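Pancreatic lipase related protein 2 (PDB 1W52) probably hydrolyses ester bonds of galactolipids and triacylglycerols to release fatty acids, as a secreted calcium-binding lipase of the alpha/beta hydrolase superfamily. Local coordinates at residues A[40-45]-A[91-96]; A[65-70]-A[100-105]; A[417-422]-A[447-452]. All blocks are in the same frame, centred on the assembly; numbering follows the deposited sequence.

Contact 1 (A[40-45]-A[91-96]); sequences LLYTNK and MCKKIL
Leu96 meets residues 42-44 with both of its methyls. CD1 rests over the backbone, 3.7 Å from Thr43 C, and touches Tyr42 CB at 3.9 Å. CD2 turns to the Asn44 amide, 3.8 Å from OD1. Further back along the helix, Cys92 and Lys93 take up the Tyr42 ring. CB of Cys92 lies 4.1 Å from Tyr42 CD2, and its SG makes an oblique sulfur-aromatic contact, 5.5 Å from the ring centroid. Tyr42 CG stands beside its own backbone N and anti to the carbonyl carbon (chi1 -70°), and CB points toward the helix. Lys93 bends at chi2 and chi3 and brings its ammonium to the phenol end of the ring, NZ 3.0 Å from Tyr42 OH. In the next shell, Lys93 NZ bonds to Asp48 O, which fixes the end of that chain. Two bonds from outside the segments, Thr101 N to OD1 and ND2 to Glu99 O, hold the Asn44 amide where Leu96 CD2 touches it. Strand 40-43 and helix 91-96 run nearly parallel, 22° apart and 8.6 Å between axes. Met91 and Ile95 reach helix 257-277, Ile95 also touching Cys103 of strand 102-107, to which Cys92 is disulfide-linked. That strand pairs with strand 38-43; helix 87-96 therefore packs between these two sheet strands and helix 257-277.

Contact 2 (A[65-70]-A[100-105]); sequences NFQSSR and TTNCIS
Asn102 and Phe66 meet from first torsions of different kinds: CG of Asn102 sits anti to its carbonyl carbon and beside the backbone N (chi1 -52°), while CG of Phe66 is anti to its backbone N (chi1 174°). The Asn102 amide lies beside the Phe66 ring, Asn102 CG 3.6 Å from Phe66 CD2 and Asn102 ND2 3.5 Å from Phe66 CE2. The two planes are only 20° apart, although the side chains themselves cross at about a right angle. The amide then holds the backbone of Gln67 at both ends. Gln67 N donates to Asn102 OD1 at 2.9 Å, tilted somewhat from the carbonyl plane. Asn102 ND2 returns a bond of 2.9 Å to Gln67 O; the acceptor lies almost in the amide plane, but the donor approaches from above the plane of the Gln67 carbonyl. Both bonds are close to straight. Gln67 O also accepts from Arg70 N, closing a type I turn, and the two donors come from opposite faces of that carbonyl. A buried amide is thus satisfied largely by one residue's backbone, with Thr72 OG1 as a further partner for ND2. Toward solvent the contact changes character. The chain of Arg70, bent at chi2, passes the carbonyl of Thr100, with CD 3.5 Å from Thr100 O, and Thr100 OG1 lies over one face of the guanidinium toward its rim, 3.0 Å from Arg70 NH2 but not hydrogen-bonded to it. Asn102 also makes backbone bonds to Lys71 and His73. Its amide ties the type I turn before strand 72-76 to strand 102-107, the parallel neighbour with which the parallel part of the alpha/beta hydrolase sheet begins.

Contact 3 (A[417-422]-A[447-452]); sequences LGASRI and QSLYPC
Leu449 directs its CB at segment 417-422, and its methyls pack in the bend 419-422, the close-packed half of the contact. CD2 does most of the touching: it lies 3.4 Å from Ala419 O and 3.7 Å from Ile422 CG1, and passes Arg421 CA at 4.1 Å. Ile422 keeps CG1 beside its backbone N and anti to the carbonyl carbon (chi1 -57°), with CB directed at the opposing segment, and its CD1 lies 3.9 Å from Leu449 CD2. The two branched chains cross obliquely. Both also rest on Phe435, in the short strand that pairs with 450-451, and Ile422 reaches Ile346 as well, so this half forms part of a buried apolar patch. The half around Gln447 is looser; Gln447 is itself partly exposed, though Gly418 and Ala419 are buried. Here a glutamine extended beyond CG lays its amide against the backbone of Gly418 and Ala419, NE2 3.5 Å from Gly418 CA. OE1 comes within 3.2 Å of Ala419 N at an angle too poor for a hydrogen bond, and the exact placing of that oxygen is doubtful in the model. Gly418 has a positive phi (63°), a conformation glycine adopts readily. This is packing between two loops of the C-terminal PLAT domain, far from the active site. Directional ties lie next to it: the backbone bonds of Arg421 with Thr347 and Tyr450 with Cys436, and the Cys436-Cys452 disulfide. Apolar, van der Waals contact gives a close fit but little direction, so the loops' orientation rests on those neighbours.

Contacts 1 and 2 are neighbours, their centres 8 Å apart, and their segments alternate along the chain. Both reach the same mixed sheet, in which strand 38-43 lies beside strand 102-107; helix 87-96 leads on to the latter, and a disulfide joins the two contacts. Together they tie the antiparallel end of the lipase-domain sheet to its parallel core. Contact 3 follows later in the chain and lies in the PLAT domain, its centre about 50 Å from that of contact 1 and about 54 Å from that of contact 2, with nothing touching between them, so each domain's contacts are local to it, and none of the three bridges the two domains.

Contact 1 (A[40-45]-A[91-96])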
loop_
_atom_site.group_PDB
_atom_site.type_symbol
_atom_site.label_atom_id
_atom_site.label_comp_id
_atom_site.label_asym_id
_atom_site.label_seq_id
_atom_site.Cartn_x
_atom_site.Cartn_y
_atom_site.Cartn_z
ATOM N N LEU A 40 -9.630 20.676 5.399
ATOM C CA LEU A 40 -8.971 21.026 6.663
ATOM C C LEU A 40 -7.479 21.118 6.465
ATOM O O LEU A 40 -6.848 20.146 6.026
ATOM C CB LEU A 40 -9.221 20.003 7.730
ATOM C CG LEU A 40 -10.623 19.424 7.739
ATOM C CD1 LEU A 40 -10.740 18.553 8.924
ATOM C CD2 LEU A 40 -11.687 20.513 7.775
ATOM N N LEU A 41 -6.918 22.290 6.797
ATOM C CA LEU A 41 -5.565 22.637 6.338
ATOM C C LEU A 41 -4.503 22.537 7.427
ATOM O O LEU A 41 -4.583 23.176 8.456
ATOM C CB LEU A 41 -5.526 24.018 5.672
ATOM C CG LEU A 41 -4.214 24.403 4.961
ATOM C CD1 LEU A 41 -3.444 23.245 4.381
ATOM C CD2 LEU A 41 -4.495 25.316 3.824
ATOM N N TYR A 42 -3.534 21.685 7.167
ATOM C CA TYR A 42 -2.430 21.467 8.041
ATOM C C TYR A 42 -1.178 21.845 7.242
ATOM O O TYR A 42 -1.072 21.549 6.057
ATOM C CB TYR A 42 -2.376 20.004 8.444
ATOM C CG TYR A 42 -3.475 19.510 9.384
ATOM C CD1 TYR A 42 -3.307 19.594 10.757
ATOM C CD2 TYR A 42 -4.651 18.878 8.902
ATOM C CE1 TYR A 42 -4.299 19.101 11.642
ATOM C CE2 TYR A 42 -5.651 18.387 9.787
ATOM C CZ TYR A 42 -5.465 18.502 11.155
ATOM O OH TYR A 42 -6.397 18.050 12.069
ATOM N N THR A 43 -0.265 22.538 7.914
ATOM C CA THR A 43 1.013 23.019 7.363
ATOM C C THR A 43 2.018 23.005 8.496
ATOM O O THR A 43 1.627 22.956 9.659
ATOM C CB THR A 43 0.925 24.472 6.861
ATOM O OG1 THR A 43 0.173 25.261 7.800
ATOM C CG2 THR A 43 0.166 24.577 5.542
ATOM N N ASN A 44 3.308 23.100 8.176
ATOM C CA ASN A 44 4.318 22.841 9.200
ATOM C C ASN A 44 4.185 23.904 10.263
ATOM O O ASN A 44 4.573 23.699 11.404
ATOM C CB ASN A 44 5.724 22.832 8.639
ATOM C CG ASN A 44 5.844 22.005 7.425
ATOM O OD1 ASN A 44 5.371 22.397 6.374
ATOM N ND2 ASN A 44 6.477 20.859 7.541
ATOM N N LYS A 45 3.600 25.032 9.868
ATOM C CA LYS A 45 3.341 26.147 10.763
ATOM C C LYS A 45 2.357 25.707 11.852
ATOM O O LYS A 45 2.649 25.865 13.042
ATOM C CB LYS A 45 2.830 27.345 9.951
ATOM C CG LYS A 45 3.816 27.803 8.813
ATOM C CD LYS A 45 3.229 28.870 7.846
ATOM C CE LYS A 45 4.316 29.531 6.942
ATOM N NZ LYS A 45 3.786 30.132 5.648
ATOM N N MET A 91 -2.562 11.327 9.143
ATOM C CA MET A 91 -1.645 11.082 8.021
ATOM C C MET A 91 -1.007 12.379 7.597
ATOM O O MET A 91 0.158 12.405 7.246
ATOM C CB MET A 91 -2.410 10.449 6.836
ATOM C CG MET A 91 -1.573 10.197 5.582
ATOM S SD MET A 91 -2.395 9.299 4.204
ATOM C CE MET A 91 -2.172 7.544 4.819
ATOM N N CYS A 92 -1.776 13.458 7.627
ATOM C CA CYS A 92 -1.237 14.795 7.328
ATOM C C CYS A 92 -0.072 15.171 8.243
ATOM O O CYS A 92 1.025 15.434 7.763
ATOM C CB CYS A 92 -2.327 15.868 7.383
ATOM S SG CYS A 92 -3.162 16.090 5.796
ATOM N N LYS A 93 -0.327 15.205 9.546
ATOM C CA LYS A 93 0.724 15.267 10.558
ATOM C C LYS A 93 1.983 14.437 10.238
ATOM O O LYS A 93 3.080 14.965 10.240
ATOM C CB LYS A 93 0.160 14.819 11.918
ATOM C CG LYS A 93 -0.491 15.949 12.775
ATOM C CD LYS A 93 -2.022 16.038 12.654
ATOM C CE LYS A 93 -2.677 16.525 13.951
ATOM N NZ LYS A 93 -4.096 16.944 13.718
ATOM N N LYS A 94 1.855 13.150 9.967
ATOM C CA LYS A 94 3.070 12.378 9.685
ATOM C C LYS A 94 3.818 12.994 8.486
ATOM O O LYS A 94 5.060 13.091 8.491
ATOM C CB LYS A 94 2.803 10.882 9.417
ATOM C CG LYS A 94 2.294 10.048 10.609
ATOM C CD LYS A 94 2.506 8.487 10.393
ATOM C CE LYS A 94 1.280 7.637 10.821
ATOM N NZ LYS A 94 0.621 8.076 12.074
ATOM N N ILE A 95 3.072 13.396 7.454
ATOM C CA ILE A 95 3.694 13.983 6.248
ATOM C C ILE A 95 4.536 15.233 6.589
ATOM O O ILE A 95 5.616 15.394 6.080
ATOM C CB ILE A 95 2.629 14.331 5.182
ATOM C CG1 ILE A 95 2.093 13.063 4.541
ATOM C CG2 ILE A 95 3.215 15.212 4.095
ATOM C CD1 ILE A 95 0.952 13.330 3.547
ATOM N N LEU A 96 4.026 16.076 7.474
ATOM C CA LEU A 96 4.711 17.279 7.927
ATOM C C LEU A 96 5.902 17.048 8.861
ATOM O O LEU A 96 6.674 17.964 9.107
ATOM C CB LEU A 96 3.714 18.194 8.639
ATOM C CG LEU A 96 2.525 18.599 7.770
ATOM C CD1 LEU A 96 1.491 19.325 8.600
ATOM C CD2 LEU A 96 2.940 19.437 6.570
#

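Contact 2 (A[65-70]-A[100-105])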
loop_
_atom_site.group_PDB
_atom_site.type_symbol
_atom_site.label_atom_id
_atom_site.label_comp_id
_atom_site.label_asym_id
_atom_site.label_seq_id
_atom_site.Cartn_x
_atom_site.Cartn_y
_atom_site.Cartn_z
ATOM N N ASN A 65 -2.221 29.628 6.438
ATOM C CA ASN A 65 -0.809 29.263 6.377
ATOM C C ASN A 65 -0.416 28.532 5.106
ATOM O O ASN A 65 0.763 28.245 4.873
ATOM C CB ASN A 65 -0.426 28.418 7.582
ATOM C CG ASN A 65 -0.584 29.164 8.873
ATOM O OD1 ASN A 65 -1.562 29.859 9.078
ATOM N ND2 ASN A 65 0.383 29.032 9.754
ATOM N N PHE A 66 -1.401 28.230 4.277
ATOM C CA PHE A 66 -1.113 27.617 3.004
ATOM C C PHE A 66 0.066 28.343 2.374
ATOM O O PHE A 66 0.075 29.551 2.373
ATOM C CB PHE A 66 -2.340 27.704 2.105
ATOM C CG PHE A 66 -2.111 27.224 0.691
ATOM C CD1 PHE A 66 -1.802 28.109 -0.313
ATOM C CD2 PHE A 66 -2.230 25.900 0.371
ATOM C CE1 PHE A 66 -1.605 27.667 -1.589
ATOM C CE2 PHE A 66 -2.038 25.468 -0.923
ATOM C CZ PHE A 66 -1.728 26.344 -1.895
ATOM N N GLN A 67 1.032 27.595 1.838
ATOM C CA GLN A 67 2.258 28.131 1.239
ATOM C C GLN A 67 2.335 27.773 -0.242
ATOM O O GLN A 67 2.634 26.640 -0.597
ATOM C CB GLN A 67 3.524 27.648 1.988
ATOM C CG GLN A 67 3.458 26.274 2.682
ATOM C CD GLN A 67 4.215 26.187 4.046
ATOM O OE1 GLN A 67 4.097 27.083 4.873
ATOM N NE2 GLN A 67 4.959 25.091 4.276
ATOM N N SER A 68 2.084 28.753 -1.109
ATOM C CA SER A 68 2.089 28.506 -2.557
ATOM C C SER A 68 3.441 28.025 -3.075
ATOM O O SER A 68 3.548 27.522 -4.187
ATOM C CB SER A 68 1.657 29.757 -3.320
ATOM O OG SER A 68 2.748 30.661 -3.403
ATOM N N SER A 69 4.462 28.205 -2.254
ATOM C CA SER A 69 5.811 27.722 -2.547
ATOM C C SER A 69 5.966 26.175 -2.558
ATOM O O SER A 69 6.788 25.635 -3.303
ATOM C CB SER A 69 6.793 28.333 -1.543
ATOM O OG SER A 69 8.103 27.810 -1.730
ATOM N N ARG A 70 5.160 25.480 -1.750
ATOM C CA ARG A 70 5.330 24.041 -1.461
ATOM C C ARG A 70 4.334 23.095 -2.116
ATOM O O ARG A 70 3.232 23.540 -2.431
ATOM C CB ARG A 70 5.158 23.864 0.024
ATOM C CG ARG A 70 6.084 24.738 0.792
ATOM C CD ARG A 70 7.487 24.489 0.407
ATOM N NE ARG A 70 8.422 24.865 1.438
ATOM C CZ ARG A 70 9.717 24.657 1.347
ATOM N NH1 ARG A 70 10.218 24.031 0.305
ATOM N NH2 ARG A 70 10.516 25.045 2.308
ATOM N N THR A 100 8.377 19.942 4.130
ATOM C CA THR A 100 7.698 21.186 4.470
ATOM C C THR A 100 6.716 21.453 3.355
ATOM O O THR A 100 7.068 21.537 2.190
ATOM C CB THR A 100 8.629 22.400 4.862
ATOM O OG1 THR A 100 9.590 22.642 3.855
ATOM C CG2 THR A 100 9.487 22.081 6.150
ATOM N N THR A 101 5.449 21.495 3.758
ATOM C CA THR A 101 4.358 21.337 2.847
ATOM C C THR A 101 2.978 21.666 3.424
ATOM O O THR A 101 2.821 21.899 4.621
ATOM C CB THR A 101 4.392 19.898 2.411
ATOM O OG1 THR A 101 5.761 19.525 2.197
ATOM C CG2 THR A 101 3.745 19.693 1.049
ATOM N N ASN A 102 2.012 21.709 2.502
ATOM C CA ASN A 102 0.597 21.849 2.756
ATOM C C ASN A 102 -0.079 20.510 2.678
ATOM O O ASN A 102 -0.021 19.834 1.635
ATOM C CB ASN A 102 -0.030 22.699 1.653
ATOM C CG ASN A 102 0.684 23.989 1.445
ATOM O OD1 ASN A 102 0.899 24.733 2.412
ATOM N ND2 ASN A 102 1.058 24.284 0.181
ATOM N N CYS A 103 -0.757 20.118 3.751
ATOM C CA CYS A 103 -1.548 18.895 3.707
ATOM C C CYS A 103 -2.985 19.152 4.105
ATOM O O CYS A 103 -3.245 19.607 5.188
ATOM C CB CYS A 103 -0.906 17.804 4.562
ATOM S SG CYS A 103 -1.728 16.204 4.319
ATOM N N ILE A 104 -3.907 18.887 3.192
ATOM C CA ILE A 104 -5.344 19.006 3.461
ATOM C C ILE A 104 -6.044 17.636 3.528
ATOM O O ILE A 104 -5.839 16.758 2.668
ATOM C CB ILE A 104 -6.075 19.846 2.370
ATOM C CG1 ILE A 104 -5.363 21.176 2.075
ATOM C CG2 ILE A 104 -7.527 20.081 2.772
ATOM C CD1 ILE A 104 -5.673 21.703 0.686
ATOM N N SER A 105 -6.895 17.505 4.545
ATOM C CA SER A 105 -7.715 16.336 4.784
ATOM C C SER A 105 -9.091 16.722 4.318
ATOM O O SER A 105 -9.615 17.731 4.750
ATOM C CB SER A 105 -7.703 16.011 6.274
ATOM O OG SER A 105 -8.723 15.079 6.618
#

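Contact 3 (A[417-422]-A[447-452])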
loop_
_atom_site.group_PDB
_atom_site.type_symbol
_atom_site.label_atom_id
_atom_site.label_comp_id
_atom_site.label_asym_id
_atom_site.label_seq_id
_atom_site.Cartn_x
_atom_site.Cartn_y
_atom_site.Cartn_z
ATOM N N LEU A 417 25.798 -34.312 9.070
ATOM C CA LEU A 417 25.313 -33.566 7.896
ATOM C C LEU A 417 25.919 -32.154 7.658
ATOM O O LEU A 417 26.629 -31.951 6.656
ATOM C CB LEU A 417 23.767 -33.556 7.845
ATOM C CG LEU A 417 23.202 -33.979 6.464
ATOM C CD1 LEU A 417 23.555 -35.424 6.112
ATOM C CD2 LEU A 417 21.686 -33.793 6.336
ATOM N N GLY A 418 25.646 -31.192 8.543
ATOM C CA GLY A 418 26.119 -29.817 8.367
ATOM C C GLY A 418 25.608 -29.041 7.143
ATOM O O GLY A 418 24.474 -29.199 6.689
ATOM N N ALA A 419 26.450 -28.167 6.612
ATOM C CA ALA A 419 26.075 -27.361 5.462
ATOM C C ALA A 419 27.333 -26.733 4.931
ATOM O O ALA A 419 27.920 -25.850 5.577
ATOM C CB ALA A 419 25.090 -26.289 5.845
ATOM N N SER A 420 27.753 -27.230 3.766
ATOM C CA SER A 420 28.929 -26.736 3.043
ATOM C C SER A 420 28.914 -25.207 2.972
ATOM O O SER A 420 29.862 -24.535 3.432
ATOM C CB SER A 420 28.962 -27.345 1.623
ATOM O OG SER A 420 30.029 -26.840 0.838
ATOM N N ARG A 421 27.822 -24.671 2.409
ATOM C CA ARG A 421 27.657 -23.231 2.238
ATOM C C ARG A 421 26.196 -22.757 2.419
ATOM O O ARG A 421 25.242 -23.510 2.209
ATOM C CB ARG A 421 28.285 -22.783 0.895
ATOM C CG ARG A 421 29.814 -23.077 0.812
ATOM C CD ARG A 421 30.532 -22.669 -0.474
ATOM N NE ARG A 421 31.797 -23.398 -0.630
ATOM C CZ ARG A 421 32.767 -23.090 -1.489
ATOM N NH1 ARG A 421 32.656 -22.048 -2.306
ATOM N NH2 ARG A 421 33.867 -23.834 -1.532
ATOM N N ILE A 422 26.079 -21.505 2.876
ATOM C CA ILE A 422 24.819 -20.780 3.083
ATOM C C ILE A 422 24.904 -19.376 2.435
ATOM O O ILE A 422 25.122 -18.369 3.127
ATOM C CB ILE A 422 24.508 -20.604 4.612
ATOM C CG1 ILE A 422 24.465 -21.951 5.334
ATOM C CG2 ILE A 422 23.188 -19.831 4.837
ATOM C CD1 ILE A 422 24.189 -21.824 6.832
ATOM N N GLN A 447 25.704 -24.648 14.892
ATOM C CA GLN A 447 26.835 -24.603 13.945
ATOM C C GLN A 447 26.931 -23.242 13.255
ATOM O O GLN A 447 26.382 -23.071 12.167
ATOM C CB GLN A 447 26.649 -25.734 12.896
ATOM C CG GLN A 447 27.194 -25.500 11.467
ATOM C CD GLN A 447 26.632 -26.477 10.457
ATOM O OE1 GLN A 447 26.738 -26.288 9.241
ATOM N NE2 GLN A 447 26.038 -27.527 10.953
ATOM N N SER A 448 27.616 -22.275 13.873
ATOM C CA SER A 448 27.604 -20.900 13.352
ATOM C C SER A 448 28.556 -20.735 12.148
ATOM O O SER A 448 29.735 -20.422 12.321
ATOM C CB SER A 448 27.922 -19.892 14.465
ATOM O OG SER A 448 27.186 -20.180 15.636
ATOM N N LEU A 449 28.051 -20.956 10.929
ATOM C CA LEU A 449 28.854 -20.759 9.711
ATOM C C LEU A 449 29.342 -19.288 9.678
ATOM O O LEU A 449 28.652 -18.411 10.211
ATOM C CB LEU A 449 28.032 -21.129 8.456
ATOM C CG LEU A 449 28.291 -22.490 7.777
ATOM C CD1 LEU A 449 27.576 -23.630 8.472
ATOM C CD2 LEU A 449 27.942 -22.515 6.299
ATOM N N TYR A 450 30.515 -19.009 9.100
ATOM C CA TYR A 450 31.068 -17.646 9.168
ATOM C C TYR A 450 31.766 -17.193 7.868
ATOM O O TYR A 450 31.989 -18.013 6.995
ATOM C CB TYR A 450 31.974 -17.512 10.414
ATOM C CG TYR A 450 31.304 -16.785 11.594
ATOM C CD1 TYR A 450 31.582 -15.440 11.896
ATOM C CD2 TYR A 450 30.389 -17.449 12.405
ATOM C CE1 TYR A 450 30.965 -14.799 12.973
ATOM C CE2 TYR A 450 29.768 -16.818 13.474
ATOM C CZ TYR A 450 30.063 -15.502 13.758
ATOM O OH TYR A 450 29.441 -14.912 14.827
ATOM N N PRO A 451 32.089 -15.895 7.747
ATOM C CA PRO A 451 32.525 -15.278 6.488
ATOM C C PRO A 451 33.558 -16.034 5.669
ATOM O O PRO A 451 34.420 -16.664 6.252
ATOM C CB PRO A 451 33.178 -13.976 6.962
ATOM C CG PRO A 451 32.467 -13.626 8.201
ATOM C CD PRO A 451 32.079 -14.896 8.832
ATOM N N CYS A 452 33.461 -15.947 4.342
ATOM C CA CYS A 452 34.561 -16.299 3.428
ATOM C C CYS A 452 34.238 -15.827 2.011
ATOM O O CYS A 452 35.069 -15.285 1.289
ATOM C CB CYS A 452 34.861 -17.804 3.436
ATOM S SG CYS A 452 33.388 -18.847 3.526
ATOM O OXT CYS A 452 33.123 -15.954 1.522
#